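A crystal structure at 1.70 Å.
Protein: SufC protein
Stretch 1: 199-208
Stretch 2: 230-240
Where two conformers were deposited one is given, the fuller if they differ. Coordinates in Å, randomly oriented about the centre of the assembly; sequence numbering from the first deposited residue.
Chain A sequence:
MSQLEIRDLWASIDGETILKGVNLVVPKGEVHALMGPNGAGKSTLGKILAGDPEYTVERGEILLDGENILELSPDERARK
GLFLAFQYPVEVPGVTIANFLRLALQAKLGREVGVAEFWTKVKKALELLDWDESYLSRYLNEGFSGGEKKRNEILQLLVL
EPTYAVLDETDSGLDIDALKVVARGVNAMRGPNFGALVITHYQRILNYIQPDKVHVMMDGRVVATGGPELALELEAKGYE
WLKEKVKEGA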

ATOM      1  N   ILE A 199      -2.132   5.897   0.828  1.00  9.74           N
ATOM      2  CA  ILE A 199      -1.762   7.175   0.216  1.00  8.25           C
ATOM      3  C   ILE A 199      -2.936   7.621  -0.636  1.00  8.70           C
ATOM      4  O   ILE A 199      -3.456   6.851  -1.439  1.00 10.24           O
ATOM      5  CB  ILE A 199      -0.479   6.998  -0.653  1.00  7.53           C
ATOM      6  CG1 ILE A 199       0.643   6.495   0.253  1.00  7.32           C
ATOM      7  CG2 ILE A 199      -0.087   8.325  -1.342  1.00  9.39           C
ATOM      8  CD1 ILE A 199       1.912   6.099  -0.508  1.00 13.23           C
ATOM      9  N   THR A 200      -3.367   8.867  -0.462  1.00  7.78           N
ATOM     10  CA  THR A 200      -4.524   9.326  -1.208  1.00  9.20           C
ATOM     11  C   THR A 200      -4.527  10.852  -1.302  1.00 14.39           C
ATOM     12  O   THR A 200      -3.910  11.539  -0.475  1.00 13.93           O
ATOM     13  CB  THR A 200      -5.809   8.840  -0.461  1.00 15.62           C
ATOM     14  OG1 THR A 200      -6.981   9.195  -1.191  1.00 14.16           O
ATOM     15  CG2 THR A 200      -5.895   9.476   0.915  1.00 12.90           C
ATOM     16  N   HIS A 201      -5.187  11.376  -2.333  1.00 11.78           N
ATOM     17  CA  HIS A 201      -5.323  12.823  -2.475  1.00 11.64           C
ATOM     18  C   HIS A 201      -6.652  13.221  -1.840  1.00 10.15           C
ATOM     19  O   HIS A 201      -6.729  14.169  -1.057  1.00 12.07           O
ATOM     20  CB  HIS A 201      -5.337  13.228  -3.958  1.00 11.61           C
ATOM     21  CG  HIS A 201      -5.504  14.702  -4.153  1.00 13.17           C
ATOM     22  ND1 HIS A 201      -6.664  15.268  -4.631  1.00 25.11           N
ATOM     23  CD2 HIS A 201      -4.674  15.732  -3.853  1.00 12.16           C
ATOM     24  CE1 HIS A 201      -6.545  16.586  -4.623  1.00 18.01           C
ATOM     25  NE2 HIS A 201      -5.347  16.892  -4.155  1.00 25.85           N
ATOM     26  N   TYR A 202      -7.700  12.462  -2.149  1.00 10.63           N
ATOM     27  CA  TYR A 202      -9.038  12.718  -1.596  1.00 13.32           C
ATOM     28  C   TYR A 202      -9.227  12.021  -0.264  1.00 14.02           C
ATOM     29  O   TYR A 202      -8.706  10.937  -0.030  1.00 14.40           O
ATOM     30  CB  TYR A 202     -10.133  12.181  -2.526  1.00 14.22           C
ATOM     31  CG  TYR A 202     -10.214  12.914  -3.830  1.00 13.60           C
ATOM     32  CD1 TYR A 202      -9.832  12.294  -5.024  1.00 14.05           C
ATOM     33  CD2 TYR A 202     -10.665  14.227  -3.881  1.00 16.51           C
ATOM     34  CE1 TYR A 202      -9.902  12.964  -6.237  1.00 17.73           C
ATOM     35  CE2 TYR A 202     -10.732  14.917  -5.103  1.00 21.11           C
ATOM     36  CZ  TYR A 202     -10.352  14.274  -6.270  1.00 26.47           C
ATOM     37  OH  TYR A 202     -10.435  14.933  -7.476  1.00 29.35           O
ATOM     38  N   GLN A 203     -10.018  12.635   0.602  1.00 12.99           N
ATOM     39  CA  GLN A 203     -10.319  12.054   1.900  1.00 11.47           C
ATOM     40  C   GLN A 203     -11.315  10.879   1.814  1.00 15.15           C
ATOM     41  O   GLN A 203     -11.369  10.057   2.720  1.00 14.91           O
ATOM     42  CB  GLN A 203     -10.954  13.134   2.799  1.00 13.82           C
ATOM     43  CG  GLN A 203     -11.339  12.669   4.215  1.00 13.58           C
ATOM     44  CD  GLN A 203     -12.759  12.096   4.351  1.00 13.89           C
ATOM     45  OE1 GLN A 203     -13.579  12.174   3.443  1.00 18.06           O
ATOM     46  NE2 GLN A 203     -13.030  11.521   5.501  1.00 18.55           N
ATOM     47  N   ARG A 204     -12.080  10.811   0.723  0.50 13.67           N
ATOM     48  CA  ARG A 204     -13.132   9.794   0.566  0.50 12.51           C
ATOM     49  C   ARG A 204     -12.882   8.398   1.120  0.50 11.48           C
ATOM     50  O   ARG A 204     -13.681   7.893   1.906  0.50 13.55           O
ATOM     51  CB  ARG A 204     -13.551   9.665  -0.906  0.50 12.29           C
ATOM     52  CG  ARG A 204     -14.874   8.901  -1.104  0.50 17.78           C
ATOM     53  CD  ARG A 204     -16.033   9.595  -0.371  0.50 21.52           C
ATOM     54  NE  ARG A 204     -16.067  11.026  -0.679  0.50 23.96           N
ATOM     55  CZ  ARG A 204     -16.542  11.549  -1.806  0.50 27.61           C
ATOM     56  NH1 ARG A 204     -17.050  10.763  -2.747  0.50 33.05           N
ATOM     57  NH2 ARG A 204     -16.474  12.858  -2.005  0.50 20.59           N
ATOM     58  N   ILE A 205     -11.788   7.766   0.717  1.00 11.61           N
ATOM     59  CA  ILE A 205     -11.527   6.404   1.191  1.00 10.70           C
ATOM     60  C   ILE A 205     -11.443   6.265   2.707  1.00 12.94           C
ATOM     61  O   ILE A 205     -11.687   5.173   3.260  1.00 12.62           O
ATOM     62  CB  ILE A 205     -10.252   5.826   0.503  1.00  9.62           C
ATOM     63  CG1 ILE A 205     -10.183   4.300   0.711  1.00  9.44           C
ATOM     64  CG2 ILE A 205      -8.991   6.508   1.052  1.00 12.37           C
ATOM     65  CD1 ILE A 205      -9.059   3.633  -0.101  1.00 12.40           C
ATOM     66  N   LEU A 206     -11.115   7.363   3.382  1.00 11.62           N
ATOM     67  CA  LEU A 206     -10.951   7.326   4.825  1.00 12.03           C
ATOM     68  C   LEU A 206     -12.259   7.237   5.589  1.00 13.75           C
ATOM     69  O   LEU A 206     -12.267   7.105   6.821  1.00 15.60           O
ATOM     70  CB  LEU A 206     -10.088   8.512   5.276  1.00 14.28           C
ATOM     71  CG  LEU A 206      -8.736   8.517   4.556  1.00  8.37           C
ATOM     72  CD1 LEU A 206      -7.908   9.725   5.007  1.00 10.40           C
ATOM     73  CD2 LEU A 206      -7.970   7.230   4.843  1.00 10.57           C
ATOM     74  N   ASN A 207     -13.362   7.308   4.854  1.00 13.10           N
ATOM     75  CA  ASN A 207     -14.676   7.128   5.469  1.00 13.71           C
ATOM     76  C   ASN A 207     -14.921   5.613   5.521  1.00 17.98           C
ATOM     77  O   ASN A 207     -15.766   5.137   6.299  1.00 20.75           O
ATOM     78  CB  ASN A 207     -15.753   7.804   4.633  1.00 15.67           C
ATOM     79  CG  ASN A 207     -15.646   9.311   4.678  1.00 16.70           C
ATOM     80  OD1 ASN A 207     -15.613   9.905   5.757  1.00 21.09           O
ATOM     81  ND2 ASN A 207     -15.579   9.935   3.516  1.00 22.01           N
ATOM     82  N   TYR A 208     -14.175   4.855   4.703  1.00 14.51           N
ATOM     83  CA  TYR A 208     -14.314   3.396   4.682  1.00 15.06           C
ATOM     84  C   TYR A 208     -13.181   2.720   5.459  1.00 18.59           C
ATOM     85  O   TYR A 208     -13.372   1.649   6.018  1.00 15.91           O
ATOM     86  CB  TYR A 208     -14.346   2.818   3.236  1.00 13.26           C
ATOM     87  CG  TYR A 208     -15.175   3.621   2.282  1.00 13.58           C
ATOM     88  CD1 TYR A 208     -14.633   4.114   1.100  1.00 14.40           C
ATOM     89  CD2 TYR A 208     -16.507   3.943   2.582  1.00 21.98           C
ATOM     90  CE1 TYR A 208     -15.388   4.929   0.241  1.00 22.54           C
ATOM     91  CE2 TYR A 208     -17.268   4.750   1.722  1.00 23.50           C
ATOM     92  CZ  TYR A 208     -16.699   5.241   0.561  1.00 23.67           C
ATOM     93  OH  TYR A 208     -17.436   6.061  -0.280  1.00 27.46           O
ATOM     94  N   LEU A 230      -8.321  15.542  10.934  1.00 13.18           N
ATOM     95  CA  LEU A 230      -7.460  16.351  10.069  1.00 16.16           C
ATOM     96  C   LEU A 230      -7.808  16.094   8.611  1.00 13.14           C
ATOM     97  O   LEU A 230      -7.866  17.020   7.809  1.00 15.60           O
ATOM     98  CB  LEU A 230      -5.984  16.039  10.310  1.00 14.01           C
ATOM     99  CG  LEU A 230      -4.968  16.733   9.383  1.00 13.10           C
ATOM    100  CD1 LEU A 230      -5.171  18.269   9.404  1.00 15.81           C
ATOM    101  CD2 LEU A 230      -3.545  16.355   9.818  1.00 13.77           C
ATOM    102  N   ALA A 231      -8.054  14.834   8.252  1.00 14.13           N
ATOM    103  CA  ALA A 231      -8.423  14.535   6.868  1.00 12.37           C
ATOM    104  C   ALA A 231      -9.779  15.159   6.558  1.00 14.82           C
ATOM    105  O   ALA A 231     -10.011  15.649   5.462  1.00 13.33           O
ATOM    106  CB  ALA A 231      -8.493  13.017   6.650  1.00 11.72           C
ATOM    107  N   LEU A 232     -10.682  15.138   7.533  1.00 13.96           N
ATOM    108  CA  LEU A 232     -12.004  15.713   7.337  1.00 14.18           C
ATOM    109  C   LEU A 232     -11.939  17.210   7.073  1.00 15.06           C
ATOM    110  O   LEU A 232     -12.587  17.724   6.148  1.00 16.94           O
ATOM    111  CB  LEU A 232     -12.881  15.441   8.570  1.00 16.59           C
ATOM    112  CG  LEU A 232     -13.186  13.947   8.769  1.00 25.66           C
ATOM    113  CD1 LEU A 232     -13.626  13.651  10.204  1.00 31.47           C
ATOM    114  CD2 LEU A 232     -14.253  13.535   7.778  1.00 28.93           C
ATOM    115  N   GLU A 233     -11.155  17.914   7.877  1.00 14.53           N
ATOM    116  CA  GLU A 233     -11.055  19.354   7.703  1.00 19.67           C
ATOM    117  C   GLU A 233     -10.385  19.686   6.374  1.00 17.46           C
ATOM    118  O   GLU A 233     -10.768  20.629   5.705  1.00 17.74           O
ATOM    119  CB  GLU A 233     -10.314  19.998   8.878  1.00 19.87           C
ATOM    120  CG  GLU A 233     -10.480  21.524   8.863  1.00 21.97           C
ATOM    121  CD  GLU A 233     -10.190  22.188  10.194  1.00 35.30           C
ATOM    122  OE1 GLU A 233     -10.537  23.385  10.330  1.00 36.21           O
ATOM    123  OE2 GLU A 233      -9.621  21.529  11.095  1.00 31.89           O
ATOM    124  N   LEU A 234      -9.398  18.882   5.975  1.00 17.18           N
ATOM    125  CA  LEU A 234      -8.738  19.088   4.688  1.00 17.20           C
ATOM    126  C   LEU A 234      -9.736  18.913   3.553  1.00 17.54           C
ATOM    127  O   LEU A 234      -9.703  19.653   2.568  1.00 18.74           O
ATOM    128  CB  LEU A 234      -7.610  18.070   4.477  1.00 24.61           C
ATOM    129  CG  LEU A 234      -6.177  18.501   4.758  1.00 29.14           C
ATOM    130  CD1 LEU A 234      -5.266  17.284   4.583  1.00 31.81           C
ATOM    131  CD2 LEU A 234      -5.766  19.611   3.795  1.00 25.58           C
ATOM    132  N   GLU A 235     -10.626  17.931   3.668  1.00 15.15           N
ATOM    133  CA  GLU A 235     -11.597  17.738   2.611  1.00 14.91           C
ATOM    134  C   GLU A 235     -12.575  18.920   2.547  1.00 18.15           C
ATOM    135  O   GLU A 235     -12.937  19.385   1.465  1.00 17.64           O
ATOM    136  CB  GLU A 235     -12.353  16.428   2.818  1.00 22.04           C
ATOM    137  CG  GLU A 235     -13.086  15.946   1.577  1.00 28.82           C
ATOM    138  CD  GLU A 235     -12.190  15.780   0.350  1.00 20.53           C
ATOM    139  OE1 GLU A 235     -10.959  15.452   0.454  1.00 26.21           O
ATOM    140  OE2 GLU A 235     -12.713  15.959  -0.765  1.00 27.84           O
ATOM    141  N   ALA A 236     -12.984  19.417   3.703  1.00 16.06           N
ATOM    142  CA  ALA A 236     -13.919  20.547   3.734  1.00 16.77           C
ATOM    143  C   ALA A 236     -13.302  21.852   3.234  1.00 18.41           C
ATOM    144  O   ALA A 236     -13.917  22.574   2.438  1.00 21.14           O
ATOM    145  CB  ALA A 236     -14.455  20.739   5.169  1.00 18.15           C
ATOM    146  N   LYS A 237     -12.081  22.142   3.679  1.00 19.52           N
ATOM    147  CA  LYS A 237     -11.425  23.402   3.332  1.00 19.66           C
ATOM    148  C   LYS A 237     -10.427  23.435   2.199  1.00 21.71           C
ATOM    149  O   LYS A 237     -10.204  24.500   1.616  1.00 22.11           O
ATOM    150  CB  LYS A 237     -10.758  23.991   4.576  1.00 19.83           C
ATOM    151  CG  LYS A 237     -11.760  24.450   5.621  1.00 22.81           C
ATOM    152  CD  LYS A 237     -11.052  24.884   6.905  1.00 27.82           C
ATOM    153  CE  LYS A 237     -12.041  25.377   7.947  1.00 33.67           C
ATOM    154  NZ  LYS A 237     -11.355  25.622   9.249  1.00 32.68           N
ATOM    155  N   GLY A 238      -9.803  22.300   1.899  1.00 20.09           N
ATOM    156  CA  GLY A 238      -8.830  22.270   0.819  1.00 18.33           C
ATOM    157  C   GLY A 238      -7.374  22.338   1.267  1.00 17.95           C
ATOM    158  O   GLY A 238      -7.050  22.753   2.388  1.00 19.81           O
ATOM    159  N   TYR A 239      -6.470  21.938   0.384  1.00 21.08           N
ATOM    160  CA  TYR A 239      -5.063  21.942   0.758  1.00 20.20           C
ATOM    161  C   TYR A 239      -4.476  23.334   0.985  1.00 21.77           C
ATOM    162  O   TYR A 239      -3.599  23.492   1.836  1.00 19.41           O
ATOM    163  CB  TYR A 239      -4.243  21.178  -0.278  1.00 18.81           C
ATOM    164  CG  TYR A 239      -4.413  19.672  -0.150  1.00 17.09           C
ATOM    165  CD1 TYR A 239      -5.223  18.961  -1.029  1.00 16.81           C
ATOM    166  CD2 TYR A 239      -3.746  18.973   0.854  1.00 17.87           C
ATOM    167  CE1 TYR A 239      -5.362  17.569  -0.916  1.00 17.19           C
ATOM    168  CE2 TYR A 239      -3.873  17.594   0.984  1.00 14.61           C
ATOM    169  CZ  TYR A 239      -4.682  16.896   0.093  1.00 14.96           C
ATOM    170  OH  TYR A 239      -4.790  15.527   0.204  1.00 13.06           O
ATOM    171  N   GLU A 240      -4.974  24.338   0.257  1.00 22.89           N
ATOM    172  CA  GLU A 240      -4.464  25.703   0.409  1.00 26.98           C
ATOM    173  C   GLU A 240      -4.673  26.198   1.824  1.00 25.45           C
ATOM    174  O   GLU A 240      -3.845  26.933   2.361  1.00 25.56           O
ATOM    175  CB  GLU A 240      -5.143  26.654  -0.579  1.00 32.14           C
ATOM    176  CG  GLU A 240      -4.828  26.326  -2.027  1.00 42.37           C
ATOM    177  CD  GLU A 240      -3.338  26.385  -2.317  1.00 49.27           C
ATOM    178  OE1 GLU A 240      -2.879  25.675  -3.242  1.00 55.04           O
ATOM    179  OE2 GLU A 240      -2.627  27.148  -1.624  1.00 53.71           O
TER

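A mostly irregular segment, 199-208, lies against one side of a helix, 230-237, and the start of the next, and is held there by two hydrogen bonds between helix side chains and its backbone and by a small apolar patch. The contact buries 406 Å² in all, and the backbones come closest at Gln203 and Ala231, whose CA atoms are 5.9 Å apart. Ala231, Glu235 and Tyr239, spaced four residues apart, all direct their CA-to-CB bonds toward the loop. At one end, the Tyr239 hydroxyl donates to the backbone carbonyl of His201 (OH to O, 2.7 Å), while the two aromatic rings sit obliquely, centroids 5.0 Å apart and planes at 31°. In the middle, Glu235 accepts a hydrogen bond from the main chain of Gln203 (N to OE1, 3.0 Å); the N-H...O angle of 161° is nearly straight, and Gln203 N has no partner within its own stretch. The other carboxylate oxygen, Glu235 OE2, lies at the edge of the Tyr202 ring, 4.1 Å from Tyr202 CD2. Toward the start of the stretch, the small side chain of Ala231 allows close approach: its CB lies 3.7 Å from Leu206 CD1 and 3.8 Å from Gln203 CG. The Gln203 amide lies alongside Leu232, its NE2 3.3 Å from Leu232 CD2, and finds its polar partner within its own segment, donating from NE2 to Asn207 OD1 at 3.1 Å; a weak return bond joins Asn207 ND2 to Gln203 OE1 at 3.0 Å. Backbone bonds such as Leu206 N to Gln203 O, 2.8 Å, tighten this turn, and Gln203 and Leu206 both point their CA-to-CB bonds toward the helix. Gly238, with a phi of 100°, is the first residue to leave the first helix and sits at the N-cap position of the next, which carries Tyr239.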